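Local coordinates for protein putative alpha-galactosidase (Bacteroides fragilis, PDB 4NZJ) that probably hydrolyses terminal, non-reducing alpha-D-galactose residues from alpha-D-galactosides such as galactose oligosaccharides, galactomannans and galactolipids, at residues Gln341-Ser346 / Ala464-Lys469; Asp399-Trp404 / Gln425-Asn430. All blocks are in the same frame, centred on the assembly; numbering follows the deposited sequence.

Contact 1. Residues Gln341-Ser346 / Ala464-Lys469; sequences QEQYKS and APYQCK
Two bonds grip Ser-346 OG: it donates a short bond to Tyr-466 O (2.5 Å) and accepts one from water 1. With OG anti to its own carbonyl carbon (chi1 -66°), the hydroxyl points at the turn that carries the Tyr-466 carbonyl. Water 1 gives its other hydrogen to Glu-342 OE2 (2.6 Å) and takes the N-H of Cys-468 (2.9 Å between the water and Cys-468 N), tying helix to incoming strand. The carboxylate of Glu-342 also receives water 2. The chain of Glu-342, bent at chi2, lies across the turn, its CG 3.7 Å from Gln-467 CA and its carboxylate against the extended side chain of Gln-467. The backbone N-H of Gln-467 closes the type II turn on Ala-464 O, and the side chain braces it again: Gln-467 OE1 accepts the N-H of Ala-464 (2.9 Å from Ala-464 N), nearly straight at 174°. One turn position earlier, Tyr-466 lies alongside Gln-343, whose NE2 sits 3.2 Å above the centre of the tyrosine ring, with the amide plane tilted 55° from it; Gln-343 OE1 is held by Thr-340 N, which steadies the amide. Trp-283 meets the Tyr-466 ring edge-to-face. The start of helix 341-353, which precedes the last strand of the TIM barrel, thus packs on the turn leading into strand 468-473 of the C-terminal sandwich, beside Phe-418 of strand 413-419.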
ATOM      1  N   GLN A 341       3.979  -6.576 -20.012  1.00 23.97           N
ATOM      2  CA  GLN A 341       4.909  -5.917 -19.092  0.50 22.72           C
ATOM      3  C   GLN A 341       4.602  -4.423 -19.002  1.00 21.18           C
ATOM      4  O   GLN A 341       4.561  -3.857 -17.911  1.00 19.95           O
ATOM      5  CB  GLN A 341       6.361  -6.142 -19.546  0.50 23.93           C
ATOM      6  CG  GLN A 341       7.431  -5.367 -18.779  0.50 24.64           C
ATOM      7  CD  GLN A 341       7.738  -5.939 -17.403  0.50 24.96           C
ATOM      8  OE1 GLN A 341       7.368  -7.071 -17.080  0.50 24.23           O
ATOM      9  NE2 GLN A 341       8.438  -5.156 -16.586  0.50 24.70           N
ATOM     10  N   GLU A 342       4.394  -3.788 -20.148  1.00 21.50           N
ATOM     11  CA  GLU A 342       4.091  -2.360 -20.159  1.00 20.78           C
ATOM     12  C   GLU A 342       2.775  -2.064 -19.449  1.00 18.92           C
ATOM     13  O   GLU A 342       2.667  -1.076 -18.722  1.00 17.58           O
ATOM     14  CB  GLU A 342       4.044  -1.813 -21.586  1.00 22.25           C
ATOM     15  CG  GLU A 342       4.141  -0.293 -21.643  1.00 23.60           C
ATOM     16  CD  GLU A 342       5.544   0.200 -21.315  1.00 25.80           C
ATOM     17  OE1 GLU A 342       6.394   0.200 -22.230  1.00 30.99           O
ATOM     18  OE2 GLU A 342       5.800   0.589 -20.152  1.00 26.65           O
ATOM     19  N   GLN A 343       1.784  -2.933 -19.637  1.00 18.34           N
ATOM     20  CA  GLN A 343       0.501  -2.766 -18.952  1.00 18.21           C
ATOM     21  C   GLN A 343       0.669  -2.866 -17.437  1.00 17.94           C
ATOM     22  O   GLN A 343       0.143  -2.052 -16.694  1.00 17.78           O
ATOM     23  CB  GLN A 343      -0.508  -3.789 -19.457  1.00 19.24           C
ATOM     24  CG  GLN A 343      -1.078  -3.418 -20.808  1.00 20.06           C
ATOM     25  CD  GLN A 343      -1.906  -4.511 -21.431  1.00 21.06           C
ATOM     26  OE1 GLN A 343      -1.819  -5.675 -21.045  1.00 23.12           O
ATOM     27  NE2 GLN A 343      -2.697  -4.146 -22.435  1.00 21.97           N
ATOM     28  N   TYR A 344       1.426  -3.860 -16.984  1.00 16.93           N
ATOM     29  CA  TYR A 344       1.741  -3.971 -15.565  1.00 16.57           C
ATOM     30  C   TYR A 344       2.480  -2.741 -15.016  1.00 16.34           C
ATOM     31  O   TYR A 344       2.201  -2.289 -13.917  1.00 16.20           O
ATOM     32  CB  TYR A 344       2.563  -5.228 -15.281  1.00 17.10           C
ATOM     33  CG  TYR A 344       1.786  -6.524 -15.349  1.00 18.53           C
ATOM     34  CD1 TYR A 344       0.514  -6.643 -14.785  1.00 19.21           C
ATOM     35  CD2 TYR A 344       2.346  -7.649 -15.944  1.00 20.74           C
ATOM     36  CE1 TYR A 344      -0.179  -7.844 -14.833  1.00 20.16           C
ATOM     37  CE2 TYR A 344       1.660  -8.850 -15.995  1.00 22.20           C
ATOM     38  CZ  TYR A 344       0.400  -8.944 -15.437  1.00 22.22           C
ATOM     39  OH  TYR A 344      -0.274 -10.142 -15.501  1.00 24.27           O
ATOM     40  N   LYS A 345       3.420  -2.209 -15.786  1.00 16.94           N
ATOM     41  CA  LYS A 345       4.150  -1.007 -15.381  1.00 17.82           C
ATOM     42  C   LYS A 345       3.206   0.192 -15.231  1.00 16.85           C
ATOM     43  O   LYS A 345       3.305   0.955 -14.271  1.00 17.24           O
ATOM     44  CB  LYS A 345       5.270  -0.704 -16.383  1.00 19.89           C
ATOM     45  CG  LYS A 345       6.026   0.599 -16.159  1.00 23.86           C
ATOM     46  CD  LYS A 345       6.834   0.606 -14.875  1.00 27.79           C
ATOM     47  CE  LYS A 345       7.522   1.950 -14.650  1.00 30.84           C
ATOM     48  NZ  LYS A 345       8.467   2.307 -15.740  1.00 33.04           N
ATOM     49  N   SER A 346       2.285   0.362 -16.175  1.00 17.71           N
ATOM     50  CA  SER A 346       1.335   1.477 -16.090  1.00 16.92           C
ATOM     51  C   SER A 346       0.373   1.314 -14.909  1.00 17.05           C
ATOM     52  O   SER A 346       0.040   2.278 -14.229  1.00 17.65           O
ATOM     53  CB  SER A 346       0.557   1.609 -17.397  1.00 17.47           C
ATOM     54  OG  SER A 346       1.436   1.974 -18.439  1.00 18.78           O
ATOM     55  N   ALA A 464       4.746   4.349 -26.043  1.00 22.64           N
ATOM     56  CA  ALA A 464       4.456   3.058 -26.658  1.00 22.89           C
ATOM     57  C   ALA A 464       3.023   2.664 -26.288  1.00 21.70           C
ATOM     58  O   ALA A 464       2.418   3.289 -25.410  1.00 20.83           O
ATOM     59  CB  ALA A 464       5.433   2.008 -26.160  1.00 23.47           C
ATOM     60  N   PRO A 465       2.478   1.627 -26.953  1.00 22.48           N
ATOM     61  CA  PRO A 465       1.153   1.159 -26.549  1.00 22.36           C
ATOM     62  C   PRO A 465       1.093   0.878 -25.048  1.00 21.12           C
ATOM     63  O   PRO A 465       2.024   0.288 -24.489  1.00 20.75           O
ATOM     64  CB  PRO A 465       0.975  -0.124 -27.366  1.00 23.24           C
ATOM     65  CG  PRO A 465       1.829   0.085 -28.580  1.00 24.38           C
ATOM     66  CD  PRO A 465       3.026   0.827 -28.059  1.00 24.30           C
ATOM     67  N   TYR A 466       0.030   1.348 -24.399  1.00 20.58           N
ATOM     68  CA  TYR A 466      -0.210   1.085 -22.984  1.00 19.53           C
ATOM     69  C   TYR A 466       0.767   1.756 -22.018  1.00 18.99           C
ATOM     70  O   TYR A 466       0.675   1.531 -20.821  1.00 20.44           O
ATOM     71  CB  TYR A 466      -0.217  -0.427 -22.711  1.00 20.05           C
ATOM     72  CG  TYR A 466      -1.045  -1.197 -23.698  1.00 22.07           C
ATOM     73  CD1 TYR A 466      -2.368  -0.855 -23.924  1.00 23.42           C
ATOM     74  CD2 TYR A 466      -0.506  -2.260 -24.422  1.00 24.24           C
ATOM     75  CE1 TYR A 466      -3.137  -1.546 -24.840  1.00 25.45           C
ATOM     76  CE2 TYR A 466      -1.275  -2.961 -25.338  1.00 26.89           C
ATOM     77  CZ  TYR A 466      -2.591  -2.596 -25.535  1.00 27.34           C
ATOM     78  OH  TYR A 466      -3.375  -3.269 -26.432  1.00 32.91           O
ATOM     79  N   GLN A 467       1.678   2.590 -22.520  1.00 18.58           N
ATOM     80  CA  GLN A 467       2.757   3.116 -21.693  1.00 18.61           C
ATOM     81  C   GLN A 467       2.342   4.351 -20.890  1.00 19.64           C
ATOM     82  O   GLN A 467       1.581   5.202 -21.362  1.00 20.26           O
ATOM     83  CB  GLN A 467       3.981   3.466 -22.547  1.00 20.11           C
ATOM     84  CG  GLN A 467       5.167   3.958 -21.719  1.00 20.65           C
ATOM     85  CD  GLN A 467       6.438   4.097 -22.525  1.00 23.49           C
ATOM     86  OE1 GLN A 467       6.405   4.384 -23.719  1.00 22.61           O
ATOM     87  NE2 GLN A 467       7.579   3.898 -21.868  1.00 26.36           N
ATOM     88  N   CYS A 468       2.890   4.445 -19.684  1.00 18.94           N
ATOM     89  CA  CYS A 468       2.726   5.599 -18.827  1.00 20.15           C
ATOM     90  C   CYS A 468       4.107   6.162 -18.527  1.00 21.21           C
ATOM     91  O   CYS A 468       4.961   5.446 -17.992  1.00 21.49           O
ATOM     92  CB  CYS A 468       2.038   5.184 -17.537  1.00 19.97           C
ATOM     93  SG  CYS A 468       1.688   6.549 -16.417  1.00 22.23           S
ATOM     94  N   LYS A 469       4.347   7.410 -18.919  1.00 21.97           N
ATOM     95  CA  LYS A 469       5.573   8.108 -18.545  1.00 21.55           C
ATOM     96  C   LYS A 469       5.245   9.181 -17.527  1.00 22.03           C
ATOM     97  O   LYS A 469       4.223   9.870 -17.639  1.00 21.60           O
ATOM     98  CB  LYS A 469       6.271   8.716 -19.757  1.00 23.11           C
ATOM     99  CG  LYS A 469       6.992   7.688 -20.610  1.00 24.90           C
ATOM    100  CD  LYS A 469       7.714   8.331 -21.779  1.00 25.47           C
ATOM    101  CE  LYS A 469       8.484   7.296 -22.577  1.00 27.99           C
ATOM    102  NZ  LYS A 469       9.232   7.898 -23.706  1.00 29.09           N
TER
HETATM  103  O   HOH W   1       4.249   2.079 -18.604  1.00 20.26           O
HETATM  104  O   HOH W   2       8.247   1.583 -19.519  1.00 47.53           O
HETATM  105  O   HOH W   3       7.045   3.711 -18.537  1.00 33.53           O

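Contact 2. Residues Asp399-Trp404 / Gln425-Asn430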
ATOM      1  N   ASP A 399      -9.229  10.922 -26.049  1.00 24.77           N
ATOM      2  CA  ASP A 399      -9.631   9.724 -26.780  1.00 25.88           C
ATOM      3  C   ASP A 399      -8.656   8.564 -26.554  1.00 25.83           C
ATOM      4  O   ASP A 399      -9.085   7.433 -26.350  1.00 26.49           O
ATOM      5  CB  ASP A 399      -9.766  10.019 -28.279  1.00 28.27           C
ATOM      6  CG  ASP A 399     -10.966  10.916 -28.608  1.00 31.90           C
ATOM      7  OD1 ASP A 399     -11.829  11.141 -27.736  1.00 32.57           O
ATOM      8  OD2 ASP A 399     -11.048  11.390 -29.759  1.00 36.16           O
ATOM      9  N   HIS A 400      -7.356   8.851 -26.547  1.00 25.30           N
ATOM     10  CA  HIS A 400      -6.341   7.797 -26.456  1.00 25.86           C
ATOM     11  C   HIS A 400      -5.495   7.815 -25.188  1.00 23.40           C
ATOM     12  O   HIS A 400      -4.889   6.798 -24.845  1.00 25.51           O
ATOM     13  CB  HIS A 400      -5.416   7.869 -27.672  1.00 28.48           C
ATOM     14  CG  HIS A 400      -6.141   7.839 -28.979  1.00 32.86           C
ATOM     15  ND1 HIS A 400      -6.837   6.733 -29.415  1.00 37.33           N
ATOM     16  CD2 HIS A 400      -6.280   8.778 -29.945  1.00 35.15           C
ATOM     17  CE1 HIS A 400      -7.375   6.991 -30.595  1.00 36.91           C
ATOM     18  NE2 HIS A 400      -7.053   8.224 -30.939  1.00 37.29           N
ATOM     19  N   TYR A 401      -5.446   8.952 -24.493  1.00 20.45           N
ATOM     20  CA  TYR A 401      -4.562   9.086 -23.343  1.00 19.84           C
ATOM     21  C   TYR A 401      -5.146   9.912 -22.199  1.00 19.11           C
ATOM     22  O   TYR A 401      -6.026  10.760 -22.404  1.00 19.60           O
ATOM     23  CB  TYR A 401      -3.201   9.658 -23.778  1.00 21.01           C
ATOM     24  CG  TYR A 401      -3.225  11.086 -24.284  1.00 22.09           C
ATOM     25  CD1 TYR A 401      -3.187  12.162 -23.399  1.00 22.88           C
ATOM     26  CD2 TYR A 401      -3.243  11.363 -25.645  1.00 24.31           C
ATOM     27  CE1 TYR A 401      -3.194  13.466 -23.855  1.00 26.36           C
ATOM     28  CE2 TYR A 401      -3.249  12.668 -26.109  1.00 27.01           C
ATOM     29  CZ  TYR A 401      -3.226  13.713 -25.212  1.00 26.98           C
ATOM     30  OH  TYR A 401      -3.227  15.011 -25.663  1.00 32.33           O
ATOM     31  N   ASP A 402      -4.629   9.647 -21.002  1.00 19.21           N
ATOM     32  CA  ASP A 402      -4.947  10.403 -19.809  1.00 18.89           C
ATOM     33  C   ASP A 402      -3.756  11.270 -19.424  1.00 19.53           C
ATOM     34  O   ASP A 402      -2.598  10.888 -19.650  1.00 19.90           O
ATOM     35  CB  ASP A 402      -5.140   9.510 -18.587  1.00 18.89           C
ATOM     36  CG  ASP A 402      -6.320   8.578 -18.679  1.00 20.07           C
ATOM     37  OD1 ASP A 402      -7.195   8.768 -19.544  1.00 20.83           O
ATOM     38  OD2 ASP A 402      -6.350   7.661 -17.825  1.00 20.97           O
ATOM     39  N   ILE A 403      -4.050  12.404 -18.798  1.00 18.87           N
ATOM     40  CA  ILE A 403      -3.062  13.177 -18.053  0.50 19.25           C
ATOM     41  C   ILE A 403      -3.514  13.206 -16.598  1.00 19.22           C
ATOM     42  O   ILE A 403      -4.585  13.737 -16.301  1.00 19.00           O
ATOM     43  CB  ILE A 403      -2.961  14.632 -18.556  0.50 21.11           C
ATOM     44  CG1 ILE A 403      -2.558  14.669 -20.030  0.50 22.21           C
ATOM     45  CG2 ILE A 403      -1.959  15.419 -17.720  0.50 21.92           C
ATOM     46  CD1 ILE A 403      -1.233  14.001 -20.317  0.50 22.41           C
ATOM     47  N   TRP A 404      -2.714  12.620 -15.710  1.00 17.88           N
ATOM     48  CA  TRP A 404      -2.991  12.614 -14.276  1.00 17.80           C
ATOM     49  C   TRP A 404      -2.004  13.546 -13.594  1.00 19.89           C
ATOM     50  O   TRP A 404      -0.836  13.590 -13.971  1.00 19.14           O
ATOM     51  CB  TRP A 404      -2.827  11.215 -13.699  1.00 17.94           C
ATOM     52  CG  TRP A 404      -3.805  10.197 -14.174  1.00 17.85           C
ATOM     53  CD1 TRP A 404      -3.815   9.566 -15.383  1.00 17.63           C
ATOM     54  CD2 TRP A 404      -4.888   9.639 -13.422  1.00 17.38           C
ATOM     55  NE1 TRP A 404      -4.855   8.666 -15.441  1.00 17.84           N
ATOM     56  CE2 TRP A 404      -5.524   8.687 -14.246  1.00 17.56           C
ATOM     57  CE3 TRP A 404      -5.386   9.860 -12.135  1.00 17.86           C
ATOM     58  CZ2 TRP A 404      -6.641   7.956 -13.826  1.00 17.92           C
ATOM     59  CZ3 TRP A 404      -6.497   9.129 -11.713  1.00 18.00           C
ATOM     60  CH2 TRP A 404      -7.108   8.191 -12.560  1.00 16.68           C
ATOM     61  N   GLN A 425       1.348   6.736 -29.172  1.00 25.04           N
ATOM     62  CA  GLN A 425       0.737   8.052 -29.152  1.00 26.73           C
ATOM     63  C   GLN A 425       1.767   9.064 -28.681  1.00 27.36           C
ATOM     64  O   GLN A 425       2.643   8.743 -27.871  1.00 26.18           O
ATOM     65  CB  GLN A 425      -0.462   8.062 -28.202  1.00 26.67           C
ATOM     66  CG  GLN A 425      -1.584   7.096 -28.576  1.00 28.50           C
ATOM     67  CD  GLN A 425      -2.312   7.483 -29.850  1.00 31.82           C
ATOM     68  OE1 GLN A 425      -2.513   8.664 -30.129  1.00 33.48           O
ATOM     69  NE2 GLN A 425      -2.720   6.485 -30.630  1.00 33.43           N
ATOM     70  N   THR A 426       1.654  10.282 -29.196  1.00 28.36           N
ATOM     71  CA  THR A 426       2.510  11.384 -28.788  1.00 31.43           C
ATOM     72  C   THR A 426       1.661  12.390 -28.023  1.00 31.57           C
ATOM     73  O   THR A 426       0.583  12.772 -28.476  1.00 32.87           O
ATOM     74  CB  THR A 426       3.170  12.061 -30.001  1.00 35.10           C
ATOM     75  OG1 THR A 426       3.977  11.106 -30.700  1.00 36.80           O
ATOM     76  CG2 THR A 426       4.044  13.242 -29.565  1.00 35.76           C
ATOM     77  N   VAL A 427       2.144  12.794 -26.855  1.00 29.22           N
ATOM     78  CA  VAL A 427       1.510  13.841 -26.066  1.00 30.41           C
ATOM     79  C   VAL A 427       2.454  15.036 -26.011  1.00 31.21           C
ATOM     80  O   VAL A 427       3.626  14.888 -25.667  1.00 30.17           O
ATOM     81  CB  VAL A 427       1.207  13.355 -24.637  1.00 30.91           C
ATOM     82  CG1 VAL A 427       0.562  14.462 -23.810  1.00 31.58           C
ATOM     83  CG2 VAL A 427       0.315  12.118 -24.676  1.00 31.82           C
ATOM     84  N   ILE A 428       1.950  16.213 -26.364  1.00 31.52           N
ATOM     85  CA  ILE A 428       2.735  17.443 -26.276  1.00 33.75           C
ATOM     86  C   ILE A 428       2.284  18.216 -25.043  1.00 33.02           C
ATOM     87  O   ILE A 428       1.203  18.802 -25.030  1.00 36.74           O
ATOM     88  CB  ILE A 428       2.588  18.323 -27.534  1.00 37.33           C
ATOM     89  CG1 ILE A 428       2.955  17.525 -28.791  1.00 38.62           C
ATOM     90  CG2 ILE A 428       3.473  19.561 -27.417  1.00 38.58           C
ATOM     91  CD1 ILE A 428       2.634  18.230 -30.089  1.00 41.22           C
ATOM     92  N   LEU A 429       3.101  18.191 -23.998  1.00 29.74           N
ATOM     93  CA  LEU A 429       2.826  18.982 -22.809  1.00 28.92           C
ATOM     94  C   LEU A 429       3.314  20.402 -23.062  1.00 29.92           C
ATOM     95  O   LEU A 429       4.426  20.605 -23.546  1.00 30.55           O
ATOM     96  CB  LEU A 429       3.517  18.386 -21.578  1.00 28.38           C
ATOM     97  CG  LEU A 429       3.090  16.978 -21.159  1.00 26.32           C
ATOM     98  CD1 LEU A 429       3.954  16.487 -20.005  1.00 26.30           C
ATOM     99  CD2 LEU A 429       1.619  16.961 -20.776  1.00 26.39           C
ATOM    100  N   ASN A 430       2.463  21.379 -22.774  1.00 29.39           N
ATOM    101  CA  ASN A 430       2.845  22.784 -22.868  1.00 32.23           C
ATOM    102  C   ASN A 430       2.233  23.566 -21.707  1.00 30.74           C
ATOM    103  O   ASN A 430       1.558  22.983 -20.863  1.00 28.49           O
ATOM    104  CB  ASN A 430       2.459  23.364 -24.233  1.00 34.53           C
ATOM    105  CG  ASN A 430       0.969  23.282 -24.513  1.00 36.78           C
ATOM    106  OD1 ASN A 430       0.149  23.702 -23.701  1.00 36.96           O
ATOM    107  ND2 ASN A 430       0.613  22.755 -25.679  1.00 39.89           N
TER
HETATM  108  O   HOH W   4      -1.042  16.415 -26.618  1.00 42.72           O
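Tyr-401 turns its ring flat toward Val-427, and a CH-pi contact results: Val-427 CG2 lies over the ring centre, 3.5 Å from the centroid of Tyr-401. The tyrosine takes the crowded position, CG between backbone N and carbonyl carbon (chi1 67°), which sends the ring across to the facing strand. Apolar contacts continue from there. The other methyl of Val-427, CG1, meets Ile-403 CD1 tip to tip at 4.0 Å, and the same CD1 slides past Leu-429 CD2 at 4.1 Å; Ile-403 has a second conformer, so these two touches describe one of its states. Polar groups take part at the edges. The side-chain amide of Gln-425 lies against one face of the His-400 imidazole, the two planes 22° apart; Gln-425 OE1 comes to 3.8 Å from His-400 CD2, a contact without a hydrogen bond. Water 4 spans the strands, bonded to Tyr-401 OH (2.8 Å) and accepting the backbone N-H of Ile-428 (3.0 Å from Ile-428 N). On the other face of strand 401-404, Trp-404 NE1 reaches Asp-402 OD2, while Asp-402 OD1 forms a salt bridge with Arg-420. No hydrogen bond joins the two segments directly: strands 401-404 and 425-430 belong to different sheets, their axes 9.4 Å apart and crossing at -34°. Such a spacing and twist, with apolar side chains of both sheets meeting between them, is typical of an aligned beta sandwich, here the C-terminal domain of this glycoside hydrolase family 27 protein.

How the contacts relate
Both contacts are partly buried and reach the same antiparallel sheet, where strand 413-419 separates 401-407 from 468-473, yet they use its opposite faces. Contact 1 lies on the face turned to the barrel and joins two domains; contact 2 lies on the face turned to strands 425-430 and 458-463 and packs the two sheets of one domain on each other. Their chemistry follows: the domain interface relies on a serine, a carboxylate and bridging waters, whereas the sandwich interior relies on methyl groups and a tyrosine ring, with polar groups at its margins. Contact 2 is farther from the chain's centre (about 27 Å against 20 Å), and the two centres are about 14 Å apart.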